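Local coordinates for uncharacterized protein (PDB 3RJ2) that binds histone H3, as a small beta-rich protein of the Singapore grouper iridovirus, at residues Ile5-Asn13 / Ser48-His57; Tyr30-Phe38 / Ala92-Val103. All coordinates share one frame; numbering follows the deposited sequence.

How the contacts relate
Contact 1 (5-13 with 48-57) belongs to a four-stranded antiparallel sheet, contact 2 (30-38 with 92-103) to the middle of a six-stranded mixed sheet, and their centres lie about 10 Å apart. The chain alternates between them. Segment 48-57 leaves the first sheet at its strand 44-50 and enters the second as strand 56-62, the neighbour of 94-98. The two sheets are linked where W32 NE1 reaches I5 O at 3.0 Å, a probable hydrogen bond. Separately, strand 56-62 meets helix 101-104, with R56 O 3.2 Å from N102 ND2, and H57 CB packs 3.5 Å from H98 O. Contact 2 sits nearer the centre of the chain.

Contact 1 (Ile5-Asn13 / Ser48-His57); sequences IVANCEFVN and SVDGEMFMRH
V6, A7 and N8 run antiparallel to D50, V49 and S48, joining strand 6-12 to the end of strand 44-50 in the four-stranded antiparallel sheet of this beta-rich fold. Four backbone bonds make the join. V6 and D50 form one hydrogen-bonded pair, with D50 N reaching V6 O at 2.8 Å; N8 and S48 form the next, with N8 N to S48 O at 2.9 Å. Between them sits the non-hydrogen-bonded pair A7 and V49. Water 1 bridges two of the acceptors, donating to both V6 O and S48 O, so each of those carbonyls takes a second partner.

The side chains divide by face. V6, N8, S48 and D50 share one, where V6 and D50 meet through their CB atoms and the carboxylate of D50 leads away from strand 6-12. S48 turns its hydroxyl to E83, on the next strand of the sheet. A7 and V49 are buried on the other face, with A7 CB 4.2 Å from V49 CG2.

Apolar packing gathers round I5, at the start of the modelled chain. Beyond D50 the chain leaves the sheet and passes through a type II turn, E52 to M55, which returns M55 and H57 to this residue. The two branches of I5 divide the work: CG1 lies against M55, 3.7 Å from SD, where the two side chains cross at a slant, whereas CG2, anti to the backbone N, runs alongside V49 and meets its CG1 at 3.8 Å. That same methyl also approaches the imidazole of H57 obliquely: I5 CG2 is 3.7 Å from H57 NE2, a buried nitrogen that finds no polar partner in the model.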
loop_
_atom_site.group_PDB
_atom_site.type_symbol
_atom_site.label_atom_id
_atom_site.label_comp_id
_atom_site.label_asym_id
_atom_site.label_seq_id
_atom_site.Cartn_x
_atom_site.Cartn_y
_atom_site.Cartn_z
ATOM N N ILE A 5 -3.548 -10.957 3.438
ATOM C CA ILE A 5 -2.783 -10.157 2.408
ATOM C C ILE A 5 -1.340 -9.895 2.849
ATOM O O ILE A 5 -1.079 -9.253 3.871
ATOM C CB ILE A 5 -3.490 -8.819 2.065
ATOM C CG1 ILE A 5 -4.976 -9.050 1.822
ATOM C CG2 ILE A 5 -2.854 -8.135 0.846
ATOM C CD1 ILE A 5 -5.841 -8.072 2.575
ATOM N N VAL A 6 -0.404 -10.406 2.062
ATOM C CA VAL A 6 1.011 -10.260 2.350
ATOM C C VAL A 6 1.643 -9.714 1.099
ATOM O O VAL A 6 1.568 -10.328 0.042
ATOM C CB VAL A 6 1.646 -11.601 2.774
ATOM C CG1 VAL A 6 3.157 -11.452 2.964
ATOM C CG2 VAL A 6 0.983 -12.097 4.059
ATOM N N ALA A 7 2.221 -8.532 1.209
ATOM C CA ALA A 7 2.798 -7.862 0.055
ATOM C C ALA A 7 4.313 -7.819 0.165
ATOM O O ALA A 7 4.863 -7.432 1.198
ATOM C CB ALA A 7 2.216 -6.447 -0.095
ATOM N N ASN A 8 4.977 -8.261 -0.896
ATOM C CA ASN A 8 6.417 -8.154 -1.010
ATOM C C ASN A 8 6.694 -7.010 -1.986
ATOM O O ASN A 8 6.416 -7.133 -3.181
ATOM C CB ASN A 8 7.018 -9.486 -1.495
ATOM C CG ASN A 8 8.560 -9.488 -1.477
ATOM O OD1 ASN A 8 9.210 -8.947 -2.376
ATOM N ND2 ASN A 8 9.142 -10.115 -0.452
ATOM N N CYS A 9 7.197 -5.889 -1.462
ATOM C CA CYS A 9 7.490 -4.709 -2.274
ATOM C C CYS A 9 8.986 -4.488 -2.440
ATOM O O CYS A 9 9.706 -4.308 -1.446
ATOM C CB CYS A 9 6.885 -3.446 -1.657
ATOM S SG CYS A 9 5.141 -3.563 -1.222
ATOM N N GLU A 10 9.433 -4.512 -3.701
ATOM C CA GLU A 10 10.778 -4.076 -4.083
ATOM C C GLU A 10 10.728 -2.666 -4.673
ATOM O O GLU A 10 10.249 -2.466 -5.783
ATOM C CB GLU A 10 11.425 -5.023 -5.101
ATOM C CG GLU A 10 11.777 -6.392 -4.566
ATOM C CD GLU A 10 12.524 -7.280 -5.586
ATOM O OE1 GLU A 10 12.424 -7.030 -6.812
ATOM O OE2 GLU A 10 13.211 -8.236 -5.146
ATOM N N PHE A 11 11.220 -1.706 -3.904
ATOM C CA PHE A 11 11.386 -0.337 -4.348
ATOM C C PHE A 11 12.762 -0.215 -4.951
ATOM O O PHE A 11 13.743 -0.603 -4.329
ATOM C CB PHE A 11 11.216 0.631 -3.186
ATOM C CG PHE A 11 9.792 0.808 -2.768
ATOM C CD1 PHE A 11 9.272 0.083 -1.709
ATOM C CD2 PHE A 11 8.961 1.684 -3.453
ATOM C CE1 PHE A 11 7.956 0.233 -1.328
ATOM C CE2 PHE A 11 7.638 1.846 -3.073
ATOM C CZ PHE A 11 7.132 1.117 -2.012
ATOM N N VAL A 12 12.814 0.285 -6.180
ATOM C CA VAL A 12 14.056 0.368 -6.958
ATOM C C VAL A 12 14.414 1.832 -7.142
ATOM O O VAL A 12 13.561 2.612 -7.543
ATOM C CB VAL A 12 13.892 -0.312 -8.354
ATOM C CG1 VAL A 12 15.235 -0.470 -9.059
ATOM C CG2 VAL A 12 13.211 -1.660 -8.220
ATOM N N ASN A 13 15.655 2.217 -6.827
ATOM C CA ASN A 13 16.093 3.595 -7.074
ATOM C C ASN A 13 16.562 3.803 -8.520
ATOM O O ASN A 13 16.430 2.893 -9.335
ATOM C CB ASN A 13 17.112 4.074 -6.021
ATOM C CG ASN A 13 18.494 3.418 -6.164
ATOM O OD1 ASN A 13 18.770 2.689 -7.119
ATOM N ND2 ASN A 13 19.370 3.691 -5.199
ATOM N N SER A 48 4.797 -8.279 -5.261
ATOM C CA SER A 48 4.201 -9.599 -5.314
ATOM C C SER A 48 3.201 -9.681 -4.167
ATOM O O SER A 48 3.598 -9.617 -3.002
ATOM C CB SER A 48 5.283 -10.666 -5.158
ATOM O OG SER A 48 4.734 -11.959 -5.343
ATOM N N VAL A 49 1.911 -9.787 -4.479
ATOM C CA VAL A 49 0.890 -9.728 -3.435
ATOM C C VAL A 49 0.194 -11.069 -3.251
ATOM O O VAL A 49 -0.435 -11.579 -4.171
ATOM C CB VAL A 49 -0.176 -8.634 -3.688
ATOM C CG1 VAL A 49 -1.190 -8.637 -2.567
ATOM C CG2 VAL A 49 0.468 -7.254 -3.800
ATOM N N ASP A 50 0.322 -11.621 -2.051
ATOM C CA ASP A 50 -0.325 -12.875 -1.678
ATOM C C ASP A 50 -1.680 -12.547 -1.061
ATOM O O ASP A 50 -1.748 -11.969 0.025
ATOM C CB ASP A 50 0.556 -13.601 -0.662
ATOM C CG ASP A 50 0.377 -15.101 -0.692
ATOM O OD1 ASP A 50 -0.717 -15.585 -1.074
ATOM O OD2 ASP A 50 1.349 -15.806 -0.328
ATOM N N GLY A 51 -2.753 -12.877 -1.773
ATOM C CA GLY A 51 -4.103 -12.610 -1.304
ATOM C C GLY A 51 -5.083 -13.688 -1.739
ATOM O O GLY A 51 -4.842 -14.890 -1.539
ATOM N N GLU A 52 -6.190 -13.248 -2.334
ATOM C CA GLU A 52 -7.261 -14.119 -2.803
ATOM C C GLU A 52 -7.769 -13.560 -4.128
ATOM O O GLU A 52 -7.576 -12.376 -4.416
ATOM C CB GLU A 52 -8.416 -14.159 -1.790
ATOM C CG GLU A 52 -8.057 -14.703 -0.392
ATOM C CD GLU A 52 -7.512 -16.121 -0.417
ATOM O OE1 GLU A 52 -7.882 -16.887 -1.332
ATOM O OE2 GLU A 52 -6.708 -16.476 0.480
ATOM N N MET A 53 -8.413 -14.413 -4.922
ATOM C CA MET A 53 -8.919 -14.020 -6.226
ATOM C C MET A 53 -9.901 -12.885 -6.057
ATOM O O MET A 53 -10.634 -12.840 -5.065
ATOM C CB MET A 53 -9.632 -15.186 -6.916
ATOM C CG MET A 53 -8.732 -16.374 -7.286
ATOM S SD MET A 53 -9.611 -17.768 -8.093
ATOM C CE MET A 53 -11.009 -17.965 -7.010
ATOM N N PHE A 54 -9.905 -11.987 -7.042
ATOM C CA PHE A 54 -10.823 -10.849 -7.132
ATOM C C PHE A 54 -10.624 -9.788 -6.041
ATOM O O PHE A 54 -11.441 -8.881 -5.922
ATOM C CB PHE A 54 -12.300 -11.302 -7.239
ATOM C CG PHE A 54 -12.555 -12.296 -8.357
ATOM C CD1 PHE A 54 -12.613 -11.880 -9.684
ATOM C CD2 PHE A 54 -12.697 -13.649 -8.082
ATOM C CE1 PHE A 54 -12.829 -12.805 -10.719
ATOM C CE2 PHE A 54 -12.908 -14.576 -9.113
ATOM C CZ PHE A 54 -12.972 -14.147 -10.425
ATOM N N MET A 55 -9.533 -9.873 -5.271
ATOM C CA MET A 55 -9.185 -8.775 -4.337
ATOM C C MET A 55 -8.716 -7.539 -5.106
ATOM O O MET A 55 -8.167 -7.649 -6.192
ATOM C CB MET A 55 -8.070 -9.186 -3.366
ATOM C CG MET A 55 -8.520 -9.755 -2.033
ATOM S SD MET A 55 -7.046 -10.036 -1.028
ATOM C CE MET A 55 -7.775 -11.006 0.293
ATOM N N ARG A 56 -8.919 -6.365 -4.530
ATOM C CA ARG A 56 -8.388 -5.152 -5.114
ATOM C C ARG A 56 -7.599 -4.440 -4.040
ATOM O O ARG A 56 -8.043 -4.383 -2.904
ATOM C CB ARG A 56 -9.522 -4.274 -5.624
ATOM C CG ARG A 56 -9.118 -2.879 -6.033
ATOM C CD ARG A 56 -9.982 -2.408 -7.182
ATOM N NE ARG A 56 -10.989 -1.464 -6.742
ATOM C CZ ARG A 56 -12.057 -1.115 -7.461
ATOM N NH1 ARG A 56 -12.280 -1.651 -8.663
ATOM N NH2 ARG A 56 -12.914 -0.237 -6.965
ATOM N N HIS A 57 -6.439 -3.911 -4.406
ATOM C CA HIS A 57 -5.654 -3.055 -3.515
ATOM C C HIS A 57 -5.422 -1.697 -4.166
ATOM O O HIS A 57 -5.394 -1.585 -5.395
ATOM C CB HIS A 57 -4.313 -3.712 -3.173
ATOM C CG HIS A 57 -4.438 -5.162 -2.837
ATOM N ND1 HIS A 57 -3.917 -6.162 -3.634
ATOM C CD2 HIS A 57 -5.080 -5.786 -1.823
ATOM C CE1 HIS A 57 -4.216 -7.340 -3.112
ATOM N NE2 HIS A 57 -4.919 -7.139 -2.010
HETATM O O HOH W 1 3.950 -11.798 -0.891
#

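Contact 2 (Tyr30-Phe38 / Ala92-Val103); sequences YCWIWTYKF and AAYARIHAAINV
W32 lays its indole over A99, whose methyl sits under the centre of the six-membered ring: A99 CB stands 3.5 Å from the ring centroid, only 5° off the normal, a CH-pi contact. The two branches of I97 fork to the two indoles: CG2 meets W32 CZ3, and CG1 lies 3.8 Å from W34 CE3. Regular antiparallel backbone bonds, such as Y36 N to A95 O at 2.8 Å, hold these central strands of the six-stranded sheet together. At their far end the F38 ring lies over the A93-Y94 peptide, and its CE2 and CE1 touch the methyls of A92 and A95. A93 and Y94 form a classic beta bulge opposite F62.

On the other face I33 pushes CG2 over the H98 imidazole, and K37 CG packs 3.5 Å from Y94 CE1. R96 directs NE and NH2 at T35 OG1, whose position is less certain. Between the segments, packing thus dominates the W32/W34/I97 face, where W32, W34 and Y36 bond their polar ends to I5, E117 and Y42; the R96/H98 face adds polar ties, R96 NH1 to T134 and A137 carbonyls and H98 NE2 to T134 OG1, toward the C-terminal helix 128-136.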
loop_
_atom_site.group_PDB
_atom_site.type_symbol
_atom_site.label_atom_id
_atom_site.label_comp_id
_atom_site.label_asym_id
_atom_site.label_seq_id
_atom_site.Cartn_x
_atom_site.Cartn_y
_atom_site.Cartn_z
ATOM N N TYR A 30 -7.415 -9.162 8.905
ATOM C CA TYR A 30 -8.018 -8.877 7.612
ATOM C C TYR A 30 -7.427 -7.635 6.896
ATOM O O TYR A 30 -6.229 -7.650 6.560
ATOM C CB TYR A 30 -9.549 -8.915 7.762
ATOM C CG TYR A 30 -10.090 -10.346 7.932
ATOM C CD1 TYR A 30 -10.962 -10.899 6.980
ATOM C CD2 TYR A 30 -9.709 -11.154 9.024
ATOM C CE1 TYR A 30 -11.455 -12.210 7.113
ATOM C CE2 TYR A 30 -10.192 -12.467 9.163
ATOM C CZ TYR A 30 -11.066 -12.989 8.201
ATOM O OH TYR A 30 -11.561 -14.280 8.313
ATOM N N CYS A 31 -8.230 -6.590 6.666
ATOM C CA CYS A 31 -7.765 -5.371 5.980
ATOM C C CYS A 31 -6.705 -4.594 6.758
ATOM O O CYS A 31 -6.770 -4.487 7.983
ATOM C CB CYS A 31 -8.920 -4.428 5.692
ATOM S SG CYS A 31 -10.044 -5.029 4.488
ATOM N N TRP A 32 -5.727 -4.066 6.034
ATOM C CA TRP A 32 -4.753 -3.148 6.611
ATOM C C TRP A 32 -4.422 -2.003 5.662
ATOM O O TRP A 32 -4.798 -2.024 4.489
ATOM C CB TRP A 32 -3.489 -3.876 7.097
ATOM C CG TRP A 32 -2.862 -4.824 6.106
ATOM C CD1 TRP A 32 -2.913 -6.198 6.137
ATOM C CD2 TRP A 32 -2.071 -4.482 4.960
ATOM N NE1 TRP A 32 -2.222 -6.720 5.079
ATOM C CE2 TRP A 32 -1.693 -5.695 4.339
ATOM C CE3 TRP A 32 -1.648 -3.267 4.394
ATOM C CZ2 TRP A 32 -0.920 -5.734 3.165
ATOM C CZ3 TRP A 32 -0.877 -3.306 3.225
ATOM C CH2 TRP A 32 -0.520 -4.532 2.630
ATOM N N ILE A 33 -3.756 -0.988 6.205
ATOM C CA ILE A 33 -3.235 0.136 5.435
ATOM C C ILE A 33 -1.768 0.225 5.804
ATOM O O ILE A 33 -1.387 -0.002 6.958
ATOM C CB ILE A 33 -3.966 1.458 5.765
ATOM C CG1 ILE A 33 -5.459 1.338 5.446
ATOM C CG2 ILE A 33 -3.361 2.628 5.001
ATOM C CD1 ILE A 33 -6.290 2.507 5.968
ATOM N N TRP A 34 -0.945 0.510 4.806
ATOM C CA TRP A 34 0.483 0.613 4.989
ATOM C C TRP A 34 0.980 1.931 4.406
ATOM O O TRP A 34 0.634 2.288 3.282
ATOM C CB TRP A 34 1.150 -0.579 4.316
ATOM C CG TRP A 34 2.636 -0.593 4.303
ATOM C CD1 TRP A 34 3.465 -0.990 5.316
ATOM C CD2 TRP A 34 3.482 -0.235 3.202
ATOM N NE1 TRP A 34 4.785 -0.879 4.916
ATOM C CE2 TRP A 34 4.820 -0.426 3.620
ATOM C CE3 TRP A 34 3.242 0.255 1.904
ATOM C CZ2 TRP A 34 5.922 -0.168 2.771
ATOM C CZ3 TRP A 34 4.348 0.515 1.058
ATOM C CH2 TRP A 34 5.661 0.293 1.501
ATOM N N THR A 35 1.774 2.644 5.200
ATOM C CA THR A 35 2.398 3.907 4.805
ATOM C C THR A 35 3.929 3.836 4.885
ATOM O O THR A 35 4.485 3.374 5.874
ATOM C CB THR A 35 1.915 5.071 5.705
ATOM O OG1 THR A 35 0.487 5.125 5.667
ATOM C CG2 THR A 35 2.471 6.411 5.209
ATOM N N TYR A 36 4.601 4.309 3.843
ATOM C CA TYR A 36 6.059 4.262 3.786
ATOM C C TYR A 36 6.599 5.601 3.332
ATOM O O TYR A 36 6.307 6.046 2.221
ATOM C CB TYR A 36 6.503 3.155 2.825
ATOM C CG TYR A 36 7.990 2.998 2.571
ATOM C CD1 TYR A 36 8.933 3.134 3.597
ATOM C CD2 TYR A 36 8.451 2.648 1.311
ATOM C CE1 TYR A 36 10.305 2.946 3.355
ATOM C CE2 TYR A 36 9.809 2.472 1.054
ATOM C CZ TYR A 36 10.726 2.611 2.076
ATOM O OH TYR A 36 12.060 2.426 1.803
ATOM N N LYS A 37 7.374 6.239 4.198
ATOM C CA LYS A 37 8.093 7.459 3.854
ATOM C C LYS A 37 9.400 7.047 3.195
ATOM O O LYS A 37 10.163 6.292 3.777
ATOM C CB LYS A 37 8.390 8.284 5.111
ATOM C CG LYS A 37 8.936 9.672 4.807
ATOM C CD LYS A 37 9.338 10.408 6.074
ATOM C CE LYS A 37 10.140 11.655 5.723
ATOM N NZ LYS A 37 10.211 12.605 6.889
ATOM N N PHE A 38 9.641 7.522 1.978
ATOM C CA PHE A 38 10.864 7.182 1.241
ATOM C C PHE A 38 12.107 7.771 1.911
ATOM O O PHE A 38 12.125 8.963 2.232
ATOM C CB PHE A 38 10.798 7.682 -0.205
ATOM C CG PHE A 38 9.678 7.065 -1.040
ATOM C CD1 PHE A 38 8.922 5.992 -0.568
ATOM C CD2 PHE A 38 9.408 7.557 -2.314
ATOM C CE1 PHE A 38 7.914 5.429 -1.355
ATOM C CE2 PHE A 38 8.404 6.998 -3.102
ATOM C CZ PHE A 38 7.659 5.941 -2.623
ATOM N N ALA A 92 7.178 11.644 -5.840
ATOM C CA ALA A 92 6.721 10.769 -4.775
ATOM C C ALA A 92 7.719 10.777 -3.627
ATOM O O ALA A 92 8.911 10.561 -3.832
ATOM C CB ALA A 92 6.488 9.357 -5.286
ATOM N N ALA A 93 7.207 11.050 -2.426
ATOM C CA ALA A 93 7.981 10.980 -1.186
ATOM C C ALA A 93 7.417 9.929 -0.215
ATOM O O ALA A 93 8.063 9.593 0.788
ATOM C CB ALA A 93 8.024 12.344 -0.520
ATOM N N TYR A 94 6.221 9.418 -0.524
ATOM C CA TYR A 94 5.505 8.435 0.308
ATOM C C TYR A 94 4.706 7.490 -0.546
ATOM O O TYR A 94 4.158 7.889 -1.581
ATOM C CB TYR A 94 4.447 9.098 1.215
ATOM C CG TYR A 94 4.938 10.108 2.201
ATOM C CD1 TYR A 94 5.226 9.742 3.508
ATOM C CD2 TYR A 94 5.062 11.438 1.838
ATOM C CE1 TYR A 94 5.649 10.686 4.436
ATOM C CE2 TYR A 94 5.492 12.389 2.743
ATOM C CZ TYR A 94 5.783 12.011 4.038
ATOM O OH TYR A 94 6.209 12.968 4.930
ATOM N N ALA A 95 4.592 6.251 -0.077
ATOM C CA ALA A 95 3.694 5.281 -0.675
ATOM C C ALA A 95 2.719 4.795 0.392
ATOM O O ALA A 95 3.038 4.769 1.574
ATOM C CB ALA A 95 4.473 4.105 -1.276
ATOM N N ARG A 96 1.524 4.437 -0.037
ATOM C CA ARG A 96 0.546 3.828 0.828
ATOM C C ARG A 96 -0.111 2.697 0.046
ATOM O O ARG A 96 -0.337 2.807 -1.171
ATOM C CB ARG A 96 -0.474 4.872 1.309
ATOM C CG ARG A 96 -1.647 4.337 2.144
ATOM C CD ARG A 96 -2.378 5.455 2.860
ATOM N NE ARG A 96 -1.534 6.075 3.885
ATOM C CZ ARG A 96 -1.695 7.312 4.356
ATOM N NH1 ARG A 96 -2.664 8.106 3.891
ATOM N NH2 ARG A 96 -0.877 7.758 5.295
ATOM N N ILE A 97 -0.368 1.591 0.734
ATOM C CA ILE A 97 -1.178 0.523 0.176
ATOM C C ILE A 97 -2.425 0.385 1.039
ATOM O O ILE A 97 -2.317 0.277 2.266
ATOM C CB ILE A 97 -0.378 -0.816 0.109
ATOM C CG1 ILE A 97 0.819 -0.667 -0.846
ATOM C CG2 ILE A 97 -1.275 -1.968 -0.282
ATOM C CD1 ILE A 97 1.768 -1.868 -0.928
ATOM N N HIS A 98 -3.603 0.449 0.417
ATOM C CA HIS A 98 -4.832 0.010 1.070
ATOM C C HIS A 98 -5.068 -1.403 0.558
ATOM O O HIS A 98 -5.420 -1.579 -0.615
ATOM C CB HIS A 98 -6.041 0.892 0.702
ATOM C CG HIS A 98 -6.000 2.279 1.282
ATOM N ND1 HIS A 98 -5.143 3.257 0.821
ATOM C CD2 HIS A 98 -6.723 2.852 2.273
ATOM C CE1 HIS A 98 -5.328 4.366 1.515
ATOM N NE2 HIS A 98 -6.288 4.150 2.395
ATOM N N ALA A 99 -4.867 -2.397 1.424
ATOM C CA ALA A 99 -5.086 -3.804 1.091
ATOM C C ALA A 99 -6.555 -4.225 1.180
ATOM O O ALA A 99 -7.248 -3.894 2.137
ATOM C CB ALA A 99 -4.245 -4.678 1.998
ATOM N N ALA A 100 -7.012 -4.973 0.177
ATOM C CA ALA A 100 -8.412 -5.362 0.015
ATOM C C ALA A 100 -9.317 -4.149 0.173
ATOM O O ALA A 100 -10.207 -4.133 1.025
ATOM C CB ALA A 100 -8.810 -6.480 0.988
ATOM N N ILE A 101 -9.071 -3.131 -0.651
ATOM C CA ILE A 101 -9.920 -1.942 -0.688
ATOM C C ILE A 101 -11.290 -2.295 -1.277
ATOM O O ILE A 101 -12.213 -1.476 -1.240
ATOM C CB ILE A 101 -9.274 -0.769 -1.464
ATOM C CG1 ILE A 101 -10.023 0.544 -1.158
ATOM C CG2 ILE A 101 -9.241 -1.068 -2.966
ATOM C CD1 ILE A 101 -9.193 1.781 -1.253
ATOM N N ASN A 102 -11.411 -3.509 -1.824
ATOM C CA ASN A 102 -12.713 -4.036 -2.266
ATOM C C ASN A 102 -13.649 -4.268 -1.092
ATOM O O ASN A 102 -14.864 -4.272 -1.270
ATOM C CB ASN A 102 -12.595 -5.295 -3.145
ATOM C CG ASN A 102 -11.880 -6.428 -2.466
ATOM O OD1 ASN A 102 -12.478 -7.480 -2.185
ATOM N ND2 ASN A 102 -10.595 -6.245 -2.203
ATOM N N VAL A 103 -13.064 -4.453 0.094
ATOM C CA VAL A 103 -13.794 -4.595 1.349
ATOM C C VAL A 103 -13.850 -3.263 2.133
ATOM O O VAL A 103 -14.931 -2.756 2.406
ATOM C CB VAL A 103 -13.174 -5.716 2.216
ATOM C CG1 VAL A 103 -13.760 -5.725 3.631
ATOM C CG2 VAL A 103 -13.374 -7.089 1.544
HETATM O O HOH W 2 -7.648 -1.401 3.335
HETATM O O HOH W 3 10.258 10.755 1.581
#